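Local coordinates for protein homoserine O-acetyltransferase (PDB 3I1I) that probably transfers the acetyl group of acetyl-CoA to the hydroxyl of L-homoserine, an activation step in methionine biosynthesis, using an alpha/beta hydrolase fold, at residues D72-P77 / H359-K364; G157-Q162 / K285-H290; M226-A231 / K262-L267; I313-D318 / H351-F356. All blocks are in the same frame, centred on the assembly; numbering follows the deposited sequence.

Overall arrangement
Contact 4 (313-318 / 351-356) holds D318 and H351, which with S155 form a probable catalytic triad, and the other three have their centres 14 to 17 Å from its own. Contact 1 touches it directly: the F361 ring packs on A353, G354 and I313, with the two centres about 14 Å apart. Contact 3, whose centre is about 17 Å from that of contact 4, reaches it through A231, whose O lies 3.1 Å from M352 N in a probable hydrogen bond. Contact 2 starts at G157, just past S155, and its nearest atoms stay about 7 Å from contact 4. Contacts 2 and 3 both also meet the second subunit, whereas contacts 1 and 4 touch no other chain.

Contact 1: D72-P77 / H359-K364; sequences DGLIGP and HLFEKK
L74 reaches F361 and E362 with one methyl each, and these two touches are the apolar part of the contact. CD1 of L74 stands 3.8 Å from CE1 of the F361 ring, approaching obliquely, and the two side chains run roughly at right angles. CD2 of L74 lies against the root of E362, 3.7 Å from its CB. F361, at the N-cap position of helix 362-370, has CG between its own backbone N and carbonyl carbon (chi1 60°), a rotation that brings the far end of the ring closer to L74 than its CB direction would suggest. L74 and F361 are both buried; the ring also packs on I313 of strand 309-313, and L74 on A80.

The polar side is looser and wetter. E362 continues past its apolar root as an extended chain, but OE1 of E362 stops 4.4 Å from the carbonyl O of G73. A carbonyl oxygen and, presumably, an ionised carboxylate have no proton to share, and a water joins them: it donates to G73 O at 2.7 Å and to E362 OE1 at 2.8 Å. A second water lies near the same two atoms, but its part in the bridge is doubtful. G73 and E362 are at least partly exposed here, and no direct hydrogen bond crosses between 72-77 and 359-364.

If both bridged atoms are acceptors, as is likely, the polar half of the contact depends on solvent protons, while the direct apolar contact comes from the two L74 methyls.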
loop_
_atom_site.group_PDB
_atom_site.type_symbol
_atom_site.label_atom_id
_atom_site.label_comp_id
_atom_site.label_asym_id
_atom_site.label_seq_id
_atom_site.Cartn_x
_atom_site.Cartn_y
_atom_site.Cartn_z
ATOM N N ASP A 72 6.011 10.513 28.308
ATOM C CA ASP A 72 6.422 11.402 29.397
ATOM C C ASP A 72 5.276 11.755 30.316
ATOM O O ASP A 72 5.456 11.852 31.533
ATOM C CB ASP A 72 7.067 12.684 28.883
ATOM C CG ASP A 72 7.703 13.495 30.002
ATOM O OD1 ASP A 72 8.811 13.117 30.498
ATOM O OD2 ASP A 72 7.077 14.499 30.415
ATOM N N GLY A 73 4.085 11.933 29.753
ATOM C CA GLY A 73 2.922 12.247 30.554
ATOM C C GLY A 73 2.534 11.202 31.587
ATOM O O GLY A 73 1.853 11.529 32.552
ATOM N N LEU A 74 2.909 9.936 31.362
ATOM C CA LEU A 74 2.606 8.830 32.300
ATOM C C LEU A 74 3.704 8.599 33.314
ATOM O O LEU A 74 3.447 8.041 34.375
ATOM C CB LEU A 74 2.432 7.499 31.554
ATOM C CG LEU A 74 1.025 7.069 31.162
ATOM C CD1 LEU A 74 1.115 5.784 30.328
ATOM C CD2 LEU A 74 0.056 6.950 32.379
ATOM N N ILE A 75 4.940 8.924 32.937
ATOM C CA ILE A 75 6.094 8.540 33.716
ATOM C C ILE A 75 6.764 9.762 34.298
ATOM O O ILE A 75 7.220 10.624 33.543
ATOM C CB ILE A 75 7.159 7.846 32.855
ATOM C CG1 ILE A 75 6.560 6.636 32.119
ATOM C CG2 ILE A 75 8.348 7.438 33.722
ATOM C CD1 ILE A 75 7.416 6.126 30.931
ATOM N N GLY A 76 6.859 9.809 35.628
ATOM C CA GLY A 76 7.649 10.813 36.328
ATOM C C GLY A 76 7.144 11.046 37.750
ATOM O O GLY A 76 6.213 10.372 38.202
ATOM N N PRO A 77 7.735 12.034 38.456
ATOM C CA PRO A 77 7.414 12.351 39.849
ATOM C C PRO A 77 5.956 12.672 40.012
ATOM O O PRO A 77 5.447 13.539 39.326
ATOM C CB PRO A 77 8.258 13.590 40.135
ATOM C CG PRO A 77 9.395 13.506 39.163
ATOM C CD PRO A 77 8.783 12.921 37.925
ATOM N N HIS A 359 -4.411 10.779 29.414
ATOM C CA HIS A 359 -5.438 11.177 30.380
ATOM C C HIS A 359 -6.581 10.195 30.447
ATOM O O HIS A 359 -7.226 10.064 31.463
ATOM C CB HIS A 359 -5.966 12.613 30.135
ATOM C CG HIS A 359 -6.714 12.806 28.849
ATOM N ND1 HIS A 359 -6.091 12.831 27.612
ATOM C CD2 HIS A 359 -8.032 13.040 28.614
ATOM C CE1 HIS A 359 -6.998 13.048 26.672
ATOM N NE2 HIS A 359 -8.180 13.190 27.253
ATOM N N LEU A 360 -6.819 9.469 29.365
ATOM C CA LEU A 360 -7.982 8.534 29.325
ATOM C C LEU A 360 -7.797 7.278 30.198
ATOM O O LEU A 360 -8.788 6.650 30.595
ATOM C CB LEU A 360 -8.333 8.138 27.877
ATOM C CG LEU A 360 -8.803 9.293 26.967
ATOM C CD1 LEU A 360 -8.963 8.843 25.509
ATOM C CD2 LEU A 360 -10.118 9.934 27.500
ATOM N N PHE A 361 -6.545 6.938 30.505
ATOM C CA PHE A 361 -6.245 5.706 31.260
ATOM C C PHE A 361 -5.210 5.813 32.396
ATOM O O PHE A 361 -4.953 4.805 33.060
ATOM C CB PHE A 361 -5.845 4.546 30.310
ATOM C CG PHE A 361 -4.621 4.812 29.448
ATOM C CD1 PHE A 361 -3.366 4.362 29.842
ATOM C CD2 PHE A 361 -4.736 5.482 28.213
ATOM C CE1 PHE A 361 -2.239 4.585 29.055
ATOM C CE2 PHE A 361 -3.602 5.716 27.415
ATOM C CZ PHE A 361 -2.363 5.255 27.828
ATOM N N GLU A 362 -4.622 6.996 32.625
ATOM C CA GLU A 362 -3.573 7.119 33.651
ATOM C C GLU A 362 -4.104 6.734 35.036
ATOM O O GLU A 362 -3.407 6.129 35.835
ATOM C CB GLU A 362 -2.999 8.527 33.685
ATOM C CG GLU A 362 -3.971 9.575 34.210
ATOM C CD GLU A 362 -3.502 11.012 33.993
ATOM O OE1 GLU A 362 -2.275 11.264 33.943
ATOM O OE2 GLU A 362 -4.371 11.903 33.897
ATOM N N LYS A 363 -5.347 7.066 35.316
ATOM C CA LYS A 363 -5.880 6.752 36.633
ATOM C C LYS A 363 -6.024 5.227 36.832
ATOM O O LYS A 363 -5.781 4.708 37.918
ATOM C CB LYS A 363 -7.205 7.453 36.839
ATOM C CG LYS A 363 -7.776 7.242 38.217
ATOM C CD LYS A 363 -9.131 7.993 38.397
ATOM C CE LYS A 363 -9.789 7.678 39.778
ATOM N NZ LYS A 363 -11.307 7.642 39.709
ATOM N N LYS A 364 -6.399 4.520 35.768
ATOM C CA LYS A 364 -6.484 3.077 35.799
ATOM C C LYS A 364 -5.106 2.437 35.961
ATOM O O LYS A 364 -4.969 1.466 36.717
ATOM C CB LYS A 364 -7.139 2.550 34.531
ATOM C CG LYS A 364 -7.458 1.060 34.565
ATOM C CD LYS A 364 -8.315 0.702 35.762
ATOM C CE LYS A 364 -9.180 -0.490 35.526
ATOM N NZ LYS A 364 -9.646 -1.090 36.844
HETATM O O HOH W 1 0.360 10.429 34.557
HETATM O O HOH W 2 -0.126 13.777 33.241
#

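Contact 2: G157-Q162 / K285-H290; sequences GGMIAQ and KAVLLH
M159 and H290 bury most of the surface here, with the selenomethionine chain lying across one face of the imidazole. CG of M159 sits almost over the middle of the ring, 3.4 Å from its centroid and 10° off the normal, a CH-pi contact. Further along, SE of M159 is over the same face, 4.0 Å from the centroid, adding a selenium version of the Met-aromatic interaction. The chain can follow the ring because it is extended beyond CG (chi2 173°). V287 adds a lighter touch, its CG1 meeting the terminal CE of M159 at 4.5 Å.

The imidazole is also held at its polar end: NE2 of H290 bonds to the backbone O of N181. Q162 NE2 shares that acceptor and bonds back to G158 O at 3.0 Å, from above the carbonyl plane, while Q162 N reaches the same oxygen from the opposite face.

Helix 156-167 follows the probable nucleophile elbow, and M159 lies near the probable triad without touching it. The contact joins this helix to the C-terminal end of helix 277-289; F129 of helix 129-142 packs on M159 and A286, M175 of strand 174-178 on Q162, and the second subunit reaches K285, L288 and L289.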
loop_
_atom_site.group_PDB
_atom_site.type_symbol
_atom_site.label_atom_id
_atom_site.label_comp_id
_atom_site.label_asym_id
_atom_site.label_seq_id
_atom_site.Cartn_x
_atom_site.Cartn_y
_atom_site.Cartn_z
ATOM N N GLY A 157 5.200 -2.413 21.662
ATOM C CA GLY A 157 5.659 -2.439 23.040
ATOM C C GLY A 157 4.827 -3.389 23.903
ATOM O O GLY A 157 5.369 -4.108 24.775
ATOM N N GLY A 158 3.520 -3.400 23.669
ATOM C CA GLY A 158 2.645 -4.366 24.314
ATOM C C GLY A 158 2.845 -5.816 23.864
ATOM O O GLY A 158 2.524 -6.740 24.592
HETATM N N MSE A 159 3.345 -6.007 22.655
HETATM C CA MSE A 159 3.652 -7.336 22.140
HETATM C C MSE A 159 4.819 -7.934 22.914
HETATM O O MSE A 159 4.770 -9.092 23.303
HETATM C CB MSE A 159 3.996 -7.280 20.650
HETATM C CG MSE A 159 2.794 -6.860 19.793
HETATM SE SE MSE A 159 3.181 -6.559 17.905
HETATM C CE MSE A 159 1.398 -6.011 17.455
ATOM N N ILE A 160 5.858 -7.125 23.133
ATOM C CA ILE A 160 6.969 -7.511 23.943
ATOM C C ILE A 160 6.496 -7.796 25.374
ATOM O O ILE A 160 6.865 -8.819 25.977
ATOM C CB ILE A 160 8.060 -6.441 23.954
ATOM C CG1 ILE A 160 8.624 -6.245 22.545
ATOM C CG2 ILE A 160 9.162 -6.808 24.945
ATOM C CD1 ILE A 160 9.045 -4.757 22.206
ATOM N N ALA A 161 5.639 -6.944 25.904
ATOM C CA ALA A 161 5.185 -7.152 27.284
ATOM C C ALA A 161 4.431 -8.467 27.379
ATOM O O ALA A 161 4.480 -9.154 28.403
ATOM C CB ALA A 161 4.320 -6.008 27.758
ATOM N N GLN A 162 3.705 -8.815 26.317
ATOM C CA GLN A 162 2.925 -10.029 26.385
ATOM C C GLN A 162 3.855 -11.232 26.334
ATOM O O GLN A 162 3.601 -12.224 26.985
ATOM C CB GLN A 162 1.889 -10.097 25.269
ATOM C CG GLN A 162 0.668 -9.253 25.517
ATOM C CD GLN A 162 -0.185 -9.124 24.254
ATOM O OE1 GLN A 162 -1.181 -9.812 24.114
ATOM N NE2 GLN A 162 0.232 -8.256 23.327
ATOM N N LYS A 285 8.240 -7.124 9.635
ATOM C CA LYS A 285 8.231 -8.591 9.692
ATOM C C LYS A 285 7.950 -9.129 11.118
ATOM O O LYS A 285 7.153 -10.051 11.313
ATOM C CB LYS A 285 9.553 -9.143 9.171
ATOM C CG LYS A 285 9.613 -10.680 9.113
ATOM C CD LYS A 285 8.846 -11.294 7.926
ATOM C CE LYS A 285 9.005 -12.816 7.978
ATOM N NZ LYS A 285 8.819 -13.593 6.705
ATOM N N ALA A 286 8.583 -8.516 12.113
ATOM C CA ALA A 286 8.334 -8.871 13.503
ATOM C C ALA A 286 6.860 -8.681 13.840
ATOM O O ALA A 286 6.255 -9.499 14.563
ATOM C CB ALA A 286 9.237 -8.026 14.468
ATOM N N VAL A 287 6.289 -7.573 13.361
ATOM C CA VAL A 287 4.911 -7.276 13.717
ATOM C C VAL A 287 4.020 -8.330 13.076
ATOM O O VAL A 287 3.101 -8.862 13.711
ATOM C CB VAL A 287 4.462 -5.865 13.258
ATOM C CG1 VAL A 287 2.901 -5.786 13.237
ATOM C CG2 VAL A 287 5.130 -4.744 14.130
ATOM N N LEU A 288 4.269 -8.623 11.817
ATOM C CA LEU A 288 3.446 -9.584 11.084
ATOM C C LEU A 288 3.559 -11.024 11.649
ATOM O O LEU A 288 2.592 -11.783 11.619
ATOM C CB LEU A 288 3.827 -9.511 9.618
ATOM C CG LEU A 288 3.642 -10.541 8.534
ATOM C CD1 LEU A 288 4.266 -9.851 7.316
ATOM C CD2 LEU A 288 4.354 -11.848 8.838
ATOM N N LEU A 289 4.735 -11.358 12.177
ATOM C CA LEU A 289 4.944 -12.633 12.846
ATOM C C LEU A 289 4.390 -12.692 14.270
ATOM O O LEU A 289 4.370 -13.788 14.833
ATOM C CB LEU A 289 6.441 -12.953 12.925
ATOM C CG LEU A 289 7.119 -13.333 11.613
ATOM C CD1 LEU A 289 8.617 -13.420 11.831
ATOM C CD2 LEU A 289 6.511 -14.622 11.025
ATOM N N HIS A 290 3.958 -11.561 14.859
ATOM C CA HIS A 290 3.580 -11.558 16.258
ATOM C C HIS A 290 2.392 -12.472 16.600
ATOM O O HIS A 290 1.272 -12.270 16.143
ATOM C CB HIS A 290 3.289 -10.151 16.777
ATOM C CG HIS A 290 2.726 -10.135 18.163
ATOM N ND1 HIS A 290 3.461 -10.526 19.260
ATOM C CD2 HIS A 290 1.485 -9.835 18.624
ATOM C CE1 HIS A 290 2.701 -10.464 20.344
ATOM N NE2 HIS A 290 1.497 -10.037 19.987
#

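Contact 3: M226-A231 / K262-L267; sequences MMFMNA and KEINKL
F228 points toward I264 and L267, which lie one turn apart on helix 259-270, and M229, just past the end of helix 217-228, bends its end round to I264. The phenyl ring is the larger bump. With CG anti to its backbone N (chi1 179°), it extends toward the other helix and meets both aliphatic side chains: CZ of F228 is 4.0 Å from CD1 of L267, while CD2 of F228 is 4.3 Å from CG2 of I264. Both methyls come at the ring obliquely.

M229 makes the second bump. Its chain is bent at both chi2 and chi3, curling so that SE of M229 comes 4.0 Å from CD1 of I264, the two side chains running at about a right angle. The F228 ring and SE of M229 adjoin, and I264 enters the notch where they meet, its CG2 near both and its CD1 against SE. L267 meets the outer end of the ring and is exposed, whereas I264 and M229 are buried. Y241 packs on both F228 and L267, and V190 of the second subunit packs on I264.

The contact is wholly apolar. On the M229 side the chain leaves the helix through a type I turn from F228 to A231, with N230 ND2 bonded to M226 O at 3.1 Å. Such helix-to-helix packing fits the helical insertion, or lid, that alpha/beta hydrolases carry between core strands, here between strands 174-178 and 309-313.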
loop_
_atom_site.group_PDB
_atom_site.type_symbol
_atom_site.label_atom_id
_atom_site.label_comp_id
_atom_site.label_asym_id
_atom_site.label_seq_id
_atom_site.Cartn_x
_atom_site.Cartn_y
_atom_site.Cartn_z
HETATM N N MSE A 226 0.956 4.038 4.623
HETATM C CA MSE A 226 0.018 2.943 4.974
HETATM C C MSE A 226 -0.159 2.807 6.466
HETATM O O MSE A 226 -1.256 2.614 6.925
HETATM C CB MSE A 226 0.501 1.589 4.452
HETATM C CG MSE A 226 0.516 1.476 2.932
HETATM SE SE MSE A 226 1.638 -0.026 2.454
HETATM C CE MSE A 226 1.652 0.215 0.551
HETATM N N MSE A 227 0.908 2.896 7.240
HETATM C CA MSE A 227 0.752 2.822 8.693
HETATM C C MSE A 227 0.003 4.068 9.217
HETATM O O MSE A 227 -0.944 3.952 10.008
HETATM C CB MSE A 227 2.112 2.683 9.374
HETATM C CG MSE A 227 2.052 2.092 10.749
HETATM SE SE MSE A 227 3.851 1.699 11.450
HETATM C CE MSE A 227 4.421 3.525 11.751
ATOM N N PHE A 228 0.426 5.246 8.767
ATOM C CA PHE A 228 -0.173 6.505 9.210
ATOM C C PHE A 228 -1.683 6.549 8.947
ATOM O O PHE A 228 -2.456 6.989 9.778
ATOM C CB PHE A 228 0.521 7.681 8.476
ATOM C CG PHE A 228 -0.039 9.008 8.839
ATOM C CD1 PHE A 228 0.365 9.633 10.018
ATOM C CD2 PHE A 228 -1.002 9.603 8.060
ATOM C CE1 PHE A 228 -0.189 10.864 10.412
ATOM C CE2 PHE A 228 -1.574 10.865 8.428
ATOM C CZ PHE A 228 -1.155 11.493 9.605
HETATM N N MSE A 229 -2.091 6.100 7.769
HETATM C CA MSE A 229 -3.509 6.093 7.440
HETATM C C MSE A 229 -4.348 5.061 8.214
HETATM O O MSE A 229 -5.546 5.076 8.071
HETATM C CB MSE A 229 -3.764 5.893 5.944
HETATM C CG MSE A 229 -3.179 6.963 5.053
HETATM SE SE MSE A 229 -3.727 8.748 5.543
HETATM C CE MSE A 229 -5.704 8.540 5.399
ATOM N N ASN A 230 -3.757 4.217 9.050
ATOM C CA ASN A 230 -4.564 3.401 9.972
ATOM C C ASN A 230 -4.363 3.727 11.445
ATOM O O ASN A 230 -4.957 3.072 12.337
ATOM C CB ASN A 230 -4.309 1.913 9.702
ATOM C CG ASN A 230 -4.930 1.460 8.391
ATOM O OD1 ASN A 230 -6.193 1.368 8.277
ATOM N ND2 ASN A 230 -4.062 1.271 7.351
ATOM N N ALA A 231 -3.558 4.753 11.693
ATOM C CA ALA A 231 -3.162 5.098 13.061
ATOM C C ALA A 231 -4.247 5.837 13.826
ATOM O O ALA A 231 -4.194 5.858 15.036
ATOM C CB ALA A 231 -1.839 5.882 13.078
ATOM N N LYS A 262 -1.285 16.386 -0.524
ATOM C CA LYS A 262 -0.122 17.221 -0.230
ATOM C C LYS A 262 0.193 17.311 1.259
ATOM O O LYS A 262 1.337 17.113 1.651
ATOM C CB LYS A 262 -0.319 18.632 -0.761
ATOM C CG LYS A 262 -0.077 18.744 -2.249
ATOM C CD LYS A 262 -0.439 20.099 -2.798
ATOM C CE LYS A 262 -0.359 20.058 -4.315
ATOM N NZ LYS A 262 -0.912 21.334 -4.933
ATOM N N GLU A 263 -0.805 17.624 2.077
ATOM C CA GLU A 263 -0.598 17.681 3.531
ATOM C C GLU A 263 -0.056 16.325 4.026
ATOM O O GLU A 263 1.007 16.264 4.610
ATOM C CB GLU A 263 -1.868 18.096 4.268
ATOM C CG GLU A 263 -2.338 19.496 3.857
ATOM C CD GLU A 263 -3.876 19.783 3.973
ATOM O OE1 GLU A 263 -4.222 20.987 3.802
ATOM O OE2 GLU A 263 -4.727 18.867 4.217
ATOM N N ILE A 264 -0.734 15.235 3.695
ATOM C CA ILE A 264 -0.308 13.920 4.158
ATOM C C ILE A 264 1.051 13.513 3.593
ATOM O O ILE A 264 1.854 12.962 4.322
ATOM C CB ILE A 264 -1.391 12.846 3.916
ATOM C CG1 ILE A 264 -2.616 13.159 4.786
ATOM C CG2 ILE A 264 -0.859 11.450 4.200
ATOM C CD1 ILE A 264 -3.932 12.570 4.309
ATOM N N ASN A 265 1.343 13.819 2.340
ATOM C CA ASN A 265 2.683 13.560 1.806
ATOM C C ASN A 265 3.758 14.261 2.631
ATOM O O ASN A 265 4.792 13.667 2.968
ATOM C CB ASN A 265 2.833 14.051 0.384
ATOM C CG ASN A 265 2.283 13.089 -0.636
ATOM O OD1 ASN A 265 1.714 12.045 -0.297
ATOM N ND2 ASN A 265 2.401 13.461 -1.906
ATOM N N LYS A 266 3.503 15.521 2.965
ATOM C CA LYS A 266 4.464 16.299 3.728
ATOM C C LYS A 266 4.755 15.643 5.081
ATOM O O LYS A 266 5.923 15.473 5.438
ATOM C CB LYS A 266 3.966 17.724 3.925
ATOM C CG LYS A 266 5.046 18.705 4.270
ATOM C CD LYS A 266 4.600 20.175 3.923
ATOM C CE LYS A 266 4.425 21.092 5.165
ATOM N NZ LYS A 266 5.557 22.123 5.309
ATOM N N LEU A 267 3.702 15.270 5.809
ATOM C CA LEU A 267 3.874 14.644 7.117
ATOM C C LEU A 267 4.634 13.325 6.995
ATOM O O LEU A 267 5.503 13.043 7.780
ATOM C CB LEU A 267 2.526 14.339 7.780
ATOM C CG LEU A 267 1.673 15.531 8.196
ATOM C CD1 LEU A 267 0.236 15.085 8.578
ATOM C CD2 LEU A 267 2.369 16.275 9.344
#

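Contact 4: I313-D318 / H351-F356; sequences IPCKQD and HMAGVF
D318 and H351 lie side by side and point the same way, the carboxylate meeting the imidazole at its edge. ND1 of H351 donates to OD2 of D318 at 2.7 Å, nearly straight with an N-H...O angle of 168°. The acceptor lies in the plane of the ring, whereas the nitrogen meets OD2 on its syn side, somewhat out of the carboxylate plane; the two planes are 61° apart. Both side chains have CG anti to their backbone N, which lets them run side by side from CA atoms just 4.4 Å apart.

The other oxygen, OD1 of D318, accepts from the backbone N of L320 and of Q321, fixing the carboxylate's rotation. At the other ring nitrogen, H351 NE2 is hydrogen-bonded to S155 OG. This Asp-His-Ser chain is consistent with a catalytic triad, as in other alpha/beta hydrolases, with the acid on the loop after strand 309-313 and the serine on the probable nucleophile elbow.

A second, apolar touch brings SG of C315 to 4.0 Å from CB of A353, both buried. C315 also begins the type I turn to D318, closed by D318 N bonding to C315 O at 2.9 Å.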
loop_
_atom_site.group_PDB
_atom_site.type_symbol
_atom_site.label_atom_id
_atom_site.label_comp_id
_atom_site.label_asym_id
_atom_site.label_seq_id
_atom_site.Cartn_x
_atom_site.Cartn_y
_atom_site.Cartn_z
ATOM N N ILE A 313 -5.630 -2.471 27.651
ATOM C CA ILE A 313 -6.195 -1.149 27.412
ATOM C C ILE A 313 -6.252 -0.892 25.908
ATOM O O ILE A 313 -5.341 -0.311 25.330
ATOM C CB ILE A 313 -5.374 -0.062 28.096
ATOM C CG1 ILE A 313 -5.213 -0.372 29.590
ATOM C CG2 ILE A 313 -6.018 1.335 27.926
ATOM C CD1 ILE A 313 -4.236 0.665 30.318
ATOM N N PRO A 314 -7.309 -1.392 25.251
ATOM C CA PRO A 314 -7.509 -1.113 23.839
ATOM C C PRO A 314 -8.313 0.188 23.630
ATOM O O PRO A 314 -8.954 0.702 24.549
ATOM C CB PRO A 314 -8.335 -2.300 23.384
ATOM C CG PRO A 314 -9.184 -2.593 24.520
ATOM C CD PRO A 314 -8.322 -2.343 25.740
ATOM N N CYS A 315 -8.274 0.670 22.405
ATOM C CA CYS A 315 -9.079 1.754 21.989
ATOM C C CYS A 315 -10.088 1.236 21.001
ATOM O O CYS A 315 -9.729 0.657 19.966
ATOM C CB CYS A 315 -8.227 2.827 21.297
ATOM S SG CYS A 315 -9.284 4.280 20.890
ATOM N N LYS A 316 -11.351 1.497 21.295
ATOM C CA LYS A 316 -12.470 1.056 20.475
ATOM C C LYS A 316 -12.424 1.483 18.999
ATOM O O LYS A 316 -12.951 0.790 18.137
ATOM C CB LYS A 316 -13.729 1.610 21.084
ATOM C CG LYS A 316 -15.015 1.202 20.370
ATOM C CD LYS A 316 -16.192 1.647 21.227
ATOM C CE LYS A 316 -17.360 0.685 21.126
ATOM N NZ LYS A 316 -18.044 0.949 19.860
ATOM N N GLN A 317 -11.800 2.626 18.726
ATOM C CA GLN A 317 -11.644 3.115 17.374
ATOM C C GLN A 317 -10.321 2.704 16.722
ATOM O O GLN A 317 -9.974 3.205 15.649
ATOM C CB GLN A 317 -11.749 4.636 17.384
ATOM C CG GLN A 317 -13.153 5.158 17.582
ATOM C CD GLN A 317 -13.655 5.075 18.998
ATOM O OE1 GLN A 317 -12.910 5.239 19.989
ATOM N NE2 GLN A 317 -14.928 4.795 19.120
ATOM N N ASP A 318 -9.569 1.816 17.361
ATOM C CA ASP A 318 -8.271 1.370 16.801
ATOM C C ASP A 318 -8.529 0.475 15.620
ATOM O O ASP A 318 -9.141 -0.593 15.790
ATOM C CB ASP A 318 -7.504 0.574 17.857
ATOM C CG ASP A 318 -6.061 0.397 17.531
ATOM O OD1 ASP A 318 -5.658 0.334 16.331
ATOM O OD2 ASP A 318 -5.331 0.295 18.524
ATOM N N HIS A 351 -5.814 4.308 17.240
ATOM C CA HIS A 351 -4.634 3.645 17.767
ATOM C C HIS A 351 -3.739 4.586 18.575
ATOM O O HIS A 351 -3.246 4.214 19.637
ATOM C CB HIS A 351 -3.840 3.092 16.601
ATOM C CG HIS A 351 -2.703 2.215 16.993
ATOM N ND1 HIS A 351 -2.872 1.010 17.662
ATOM C CD2 HIS A 351 -1.372 2.367 16.802
ATOM C CE1 HIS A 351 -1.682 0.463 17.850
ATOM N NE2 HIS A 351 -0.759 1.267 17.343
HETATM N N MSE A 352 -3.536 5.805 18.074
HETATM C CA MSE A 352 -2.628 6.779 18.692
HETATM C C MSE A 352 -3.150 7.327 20.012
HETATM O O MSE A 352 -2.419 8.019 20.718
HETATM C CB MSE A 352 -2.382 7.953 17.740
HETATM C CG MSE A 352 -1.690 7.592 16.433
HETATM SE SE MSE A 352 -0.091 6.485 16.762
HETATM C CE MSE A 352 1.046 7.657 17.745
ATOM N N ALA A 353 -4.393 7.019 20.368
ATOM C CA ALA A 353 -4.878 7.334 21.710
ATOM C C ALA A 353 -3.957 6.715 22.784
ATOM O O ALA A 353 -3.816 7.229 23.908
ATOM C CB ALA A 353 -6.351 6.855 21.906
ATOM N N GLY A 354 -3.350 5.587 22.438
ATOM C CA GLY A 354 -2.530 4.882 23.397
ATOM C C GLY A 354 -1.266 5.638 23.731
ATOM O O GLY A 354 -0.661 5.374 24.751
ATOM N N VAL A 355 -0.863 6.571 22.870
ATOM C CA VAL A 355 0.308 7.395 23.134
ATOM C C VAL A 355 -0.083 8.850 23.403
ATOM O O VAL A 355 0.529 9.490 24.204
ATOM C CB VAL A 355 1.301 7.289 21.941
ATOM C CG1 VAL A 355 2.510 8.122 22.177
ATOM C CG2 VAL A 355 1.699 5.814 21.731
ATOM N N PHE A 356 -1.121 9.356 22.748
ATOM C CA PHE A 356 -1.506 10.747 22.856
ATOM C C PHE A 356 -2.623 11.037 23.850
ATOM O O PHE A 356 -2.866 12.198 24.124
ATOM C CB PHE A 356 -2.016 11.264 21.507
ATOM C CG PHE A 356 -1.011 11.247 20.402
ATOM C CD1 PHE A 356 0.350 11.243 20.643
ATOM C CD2 PHE A 356 -1.448 11.330 19.095
ATOM C CE1 PHE A 356 1.250 11.267 19.589
ATOM C CE2 PHE A 356 -0.568 11.359 18.048
ATOM C CZ PHE A 356 0.793 11.325 18.291
#